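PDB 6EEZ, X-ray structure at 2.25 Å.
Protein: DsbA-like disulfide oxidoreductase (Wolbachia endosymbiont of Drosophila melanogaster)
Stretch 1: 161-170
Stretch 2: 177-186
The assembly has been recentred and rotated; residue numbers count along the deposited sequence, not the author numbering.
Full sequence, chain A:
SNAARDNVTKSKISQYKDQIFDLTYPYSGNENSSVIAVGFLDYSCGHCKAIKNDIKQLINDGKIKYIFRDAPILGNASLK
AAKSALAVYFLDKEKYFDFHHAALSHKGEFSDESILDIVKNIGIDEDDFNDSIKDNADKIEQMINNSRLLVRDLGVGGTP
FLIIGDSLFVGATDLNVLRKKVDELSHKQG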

# COMPACT_ATOMS: atom_id res chain seq x y z
N PHE A 161 4.76 -2.56 6.84
CA PHE A 161 4.05 -3.42 7.76
C PHE A 161 2.72 -3.75 7.13
O PHE A 161 2.26 -3.03 6.23
CB PHE A 161 3.89 -2.81 9.17
CG PHE A 161 2.98 -1.61 9.25
CD1 PHE A 161 1.63 -1.76 9.51
CD2 PHE A 161 3.49 -0.32 9.15
CE1 PHE A 161 0.80 -0.65 9.63
CE2 PHE A 161 2.66 0.78 9.27
CZ PHE A 161 1.32 0.61 9.51
N LEU A 162 2.14 -4.86 7.60
CA LEU A 162 0.93 -5.41 7.03
C LEU A 162 -0.06 -5.88 8.10
O LEU A 162 0.27 -6.64 9.02
CB LEU A 162 1.30 -6.57 6.10
CG LEU A 162 0.19 -7.33 5.37
CD1 LEU A 162 -0.54 -6.38 4.43
CD2 LEU A 162 0.75 -8.51 4.58
N ILE A 163 -1.28 -5.39 7.96
CA ILE A 163 -2.38 -5.82 8.78
C ILE A 163 -3.18 -6.87 8.05
O ILE A 163 -3.62 -6.64 6.93
CB ILE A 163 -3.31 -4.65 9.12
CG1 ILE A 163 -2.54 -3.59 9.90
CG2 ILE A 163 -4.54 -5.14 9.91
CD1 ILE A 163 -3.37 -2.33 10.15
N ILE A 164 -3.38 -8.01 8.68
CA ILE A 164 -4.37 -8.97 8.21
C ILE A 164 -5.29 -9.34 9.38
O ILE A 164 -4.82 -9.88 10.37
CB ILE A 164 -3.72 -10.26 7.68
CG1 ILE A 164 -2.64 -9.95 6.63
CG2 ILE A 164 -4.77 -11.18 7.12
CD1 ILE A 164 -1.83 -11.21 6.18
N GLY A 165 -6.58 -9.08 9.22
CA GLY A 165 -7.55 -9.42 10.24
C GLY A 165 -7.26 -8.62 11.52
O GLY A 165 -7.30 -7.39 11.49
N ASP A 166 -6.92 -9.32 12.61
CA ASP A 166 -6.62 -8.67 13.88
C ASP A 166 -5.13 -8.72 14.20
O ASP A 166 -4.73 -8.47 15.35
CB ASP A 166 -7.42 -9.33 15.02
CG ASP A 166 -7.15 -10.82 15.15
OD1 ASP A 166 -6.45 -11.38 14.27
OD2 ASP A 166 -7.66 -11.43 16.11
N SER A 167 -4.33 -9.00 13.18
CA SER A 167 -2.89 -9.13 13.31
C SER A 167 -2.09 -8.08 12.55
O SER A 167 -2.52 -7.55 11.53
CB SER A 167 -2.45 -10.51 12.83
OG SER A 167 -3.02 -11.52 13.64
N LEU A 168 -0.90 -7.79 13.04
CA LEU A 168 -0.07 -6.77 12.42
C LEU A 168 1.32 -7.34 12.30
O LEU A 168 1.93 -7.71 13.30
CB LEU A 168 -0.12 -5.46 13.22
CG LEU A 168 0.36 -4.17 12.52
CD1 LEU A 168 -0.20 -2.92 13.19
CD2 LEU A 168 1.82 -4.14 12.54
N PHE A 169 1.78 -7.45 11.05
CA PHE A 169 3.09 -8.01 10.71
C PHE A 169 4.05 -6.89 10.30
O PHE A 169 3.73 -6.11 9.42
CB PHE A 169 2.96 -9.02 9.58
CG PHE A 169 2.10 -10.20 9.92
CD1 PHE A 169 2.62 -11.29 10.60
CD2 PHE A 169 0.77 -10.21 9.58
CE1 PHE A 169 1.83 -12.36 10.92
CE2 PHE A 169 -0.03 -11.29 9.90
CZ PHE A 169 0.51 -12.37 10.57
N VAL A 170 5.19 -6.80 10.96
CA VAL A 170 6.11 -5.68 10.77
C VAL A 170 7.37 -6.13 9.99
O VAL A 170 7.97 -7.15 10.31
CB VAL A 170 6.55 -5.05 12.13
CG1 VAL A 170 7.38 -3.81 11.90
CG2 VAL A 170 5.34 -4.67 12.99
N VAL A 177 4.18 -17.29 6.55
CA VAL A 177 3.51 -16.84 7.78
C VAL A 177 2.24 -16.11 7.43
O VAL A 177 1.19 -16.33 8.04
CB VAL A 177 4.42 -15.92 8.59
CG1 VAL A 177 3.66 -15.31 9.79
CG2 VAL A 177 5.63 -16.70 9.03
N LEU A 178 2.34 -15.24 6.43
CA LEU A 178 1.18 -14.54 5.93
C LEU A 178 0.14 -15.52 5.39
O LEU A 178 -1.05 -15.37 5.64
CB LEU A 178 1.59 -13.55 4.85
CG LEU A 178 2.62 -12.48 5.27
CD1 LEU A 178 2.85 -11.56 4.08
CD2 LEU A 178 2.21 -11.64 6.51
N ARG A 179 0.59 -16.56 4.69
CA ARG A 179 -0.35 -17.51 4.08
C ARG A 179 -1.12 -18.35 5.11
O ARG A 179 -2.30 -18.63 4.93
CB ARG A 179 0.38 -18.45 3.10
CG ARG A 179 0.58 -17.85 1.70
CD ARG A 179 1.31 -18.78 0.76
NE ARG A 179 1.25 -18.30 -0.63
CZ ARG A 179 2.04 -18.73 -1.62
NH1 ARG A 179 2.96 -19.65 -1.38
NH2 ARG A 179 1.92 -18.22 -2.84
N LYS A 180 -0.43 -18.76 6.17
CA LYS A 180 -1.04 -19.51 7.26
C LYS A 180 -2.09 -18.66 7.99
O LYS A 180 -3.17 -19.15 8.33
CB LYS A 180 0.05 -20.00 8.23
CG LYS A 180 -0.48 -20.70 9.49
CD LYS A 180 0.64 -21.37 10.30
CE LYS A 180 0.73 -20.80 11.73
NZ LYS A 180 1.51 -21.68 12.67
N LYS A 181 -1.79 -17.38 8.23
CA LYS A 181 -2.75 -16.49 8.86
C LYS A 181 -3.97 -16.31 7.98
O LYS A 181 -5.10 -16.36 8.46
CB LYS A 181 -2.13 -15.13 9.17
CG LYS A 181 -3.09 -14.14 9.81
CD LYS A 181 -3.45 -14.50 11.24
CE LYS A 181 -4.47 -13.50 11.78
NZ LYS A 181 -4.78 -13.56 13.24
N VAL A 182 -3.75 -16.08 6.69
CA VAL A 182 -4.86 -15.99 5.74
C VAL A 182 -5.72 -17.25 5.72
O VAL A 182 -6.94 -17.16 5.61
CB VAL A 182 -4.35 -15.75 4.31
CG1 VAL A 182 -5.47 -16.00 3.28
CG2 VAL A 182 -3.80 -14.36 4.19
N ASP A 183 -5.11 -18.42 5.79
CA ASP A 183 -5.86 -19.68 5.73
C ASP A 183 -6.64 -19.89 7.01
O ASP A 183 -7.79 -20.33 7.00
CB ASP A 183 -4.94 -20.88 5.49
CG ASP A 183 -4.61 -21.09 4.04
OD1 ASP A 183 -5.04 -20.25 3.21
OD2 ASP A 183 -3.95 -22.10 3.72
N GLU A 184 -5.97 -19.61 8.13
CA GLU A 184 -6.59 -19.68 9.44
C GLU A 184 -7.86 -18.85 9.46
O GLU A 184 -8.90 -19.30 9.93
CB GLU A 184 -5.57 -19.22 10.49
CG GLU A 184 -6.10 -18.81 11.85
CD GLU A 184 -5.10 -17.95 12.61
OE1 GLU A 184 -3.91 -18.33 12.64
OE2 GLU A 184 -5.50 -16.89 13.13
N LEU A 185 -7.78 -17.63 8.93
CA LEU A 185 -8.92 -16.73 8.88
C LEU A 185 -9.95 -17.12 7.81
O LEU A 185 -11.09 -16.69 7.89
CB LEU A 185 -8.44 -15.30 8.62
CG LEU A 185 -7.59 -14.64 9.70
CD1 LEU A 185 -7.04 -13.33 9.19
CD2 LEU A 185 -8.40 -14.41 10.97
N SER A 186 -9.57 -17.92 6.82
CA SER A 186 -10.53 -18.34 5.80
C SER A 186 -11.33 -19.52 6.34
O SER A 186 -11.93 -20.24 5.56
CB SER A 186 -9.84 -18.73 4.47
OG SER A 186 -9.28 -17.59 3.82

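A helix that packs on a β-hairpin usually meets it through a strip of alternate strand residues, because every second side chain of a strand projects to the same side of the sheet. The contact between residues 161-170 and 177-186 of this DsbA-like oxidoreductase is a compact example. Strands 161-164 and 167-170 are joined by a type II' turn from Ile164 to Ser167 and paired by backbone hydrogen bonds such as Phe169 N to Leu162 O (2.7 Å). The helix runs nearly parallel to the first strand, at 17°, and nearly antiparallel to the second. Leu162, Ile164, Ser167 and Phe169 point toward it, whereas Phe161, Ile163, Leu168 and Val170 lie out of its reach.

Three residues, Lys181, Ile164 and Leu178, cover the most surface. Lys181 shows how a long side chain can serve two chemistries at once. Its aliphatic part lies against the hairpin, with CB 4.1 Å from Phe169 CZ and CG 4.3 Å from Ile164 CG2, and this carries the amine to the turn. There NZ donates a hydrogen bond to Ser167 OG (2.7 Å) and another to Asp166 OD1 (2.9 Å), the latter within a salt bridge. Although the CA-to-CB bond of Asp166 points sideways, its p rotamer leaves the carboxylate close enough to reach the amine. Within the helix, Glu184 OE2 adds a weak hydrogen bond and salt bridge to Lys181 NZ at 3.4 Å, so the charge of the lysine is shared between two carboxylates.

Ile164 is buried and spreads along the helix. Its CD1 meets Leu178 CD2 at 4.1 Å and Val182 CG2 at 4.2 Å, while its CG2 lies 3.7 Å from Leu185 CD1. One β-branched residue thus touches side chains from successive turns. The adjoining Gly165 lets the backbone come close: its CA is 4.1 Å from Leu185 CD1, and an ideal CB there would fall only 2.8 Å from that methyl, a clash. The positive phi of 63° independently favours glycine.

Leu178 makes the third centre, and its two methyls touch both strands. CD1 packs 3.7 Å from Leu162 CD2, and CD2 sits over one face of the Phe169 ring, 3.9 Å from the centroid and 20° off the normal, a CH-π contact. Val177 CG1 approaches the same ring obliquely, 3.7 Å from Phe169 CE1. The general lesson is one of zoning: apolar packing fills the span between strands and helix, and the polar contacts gather at the turn.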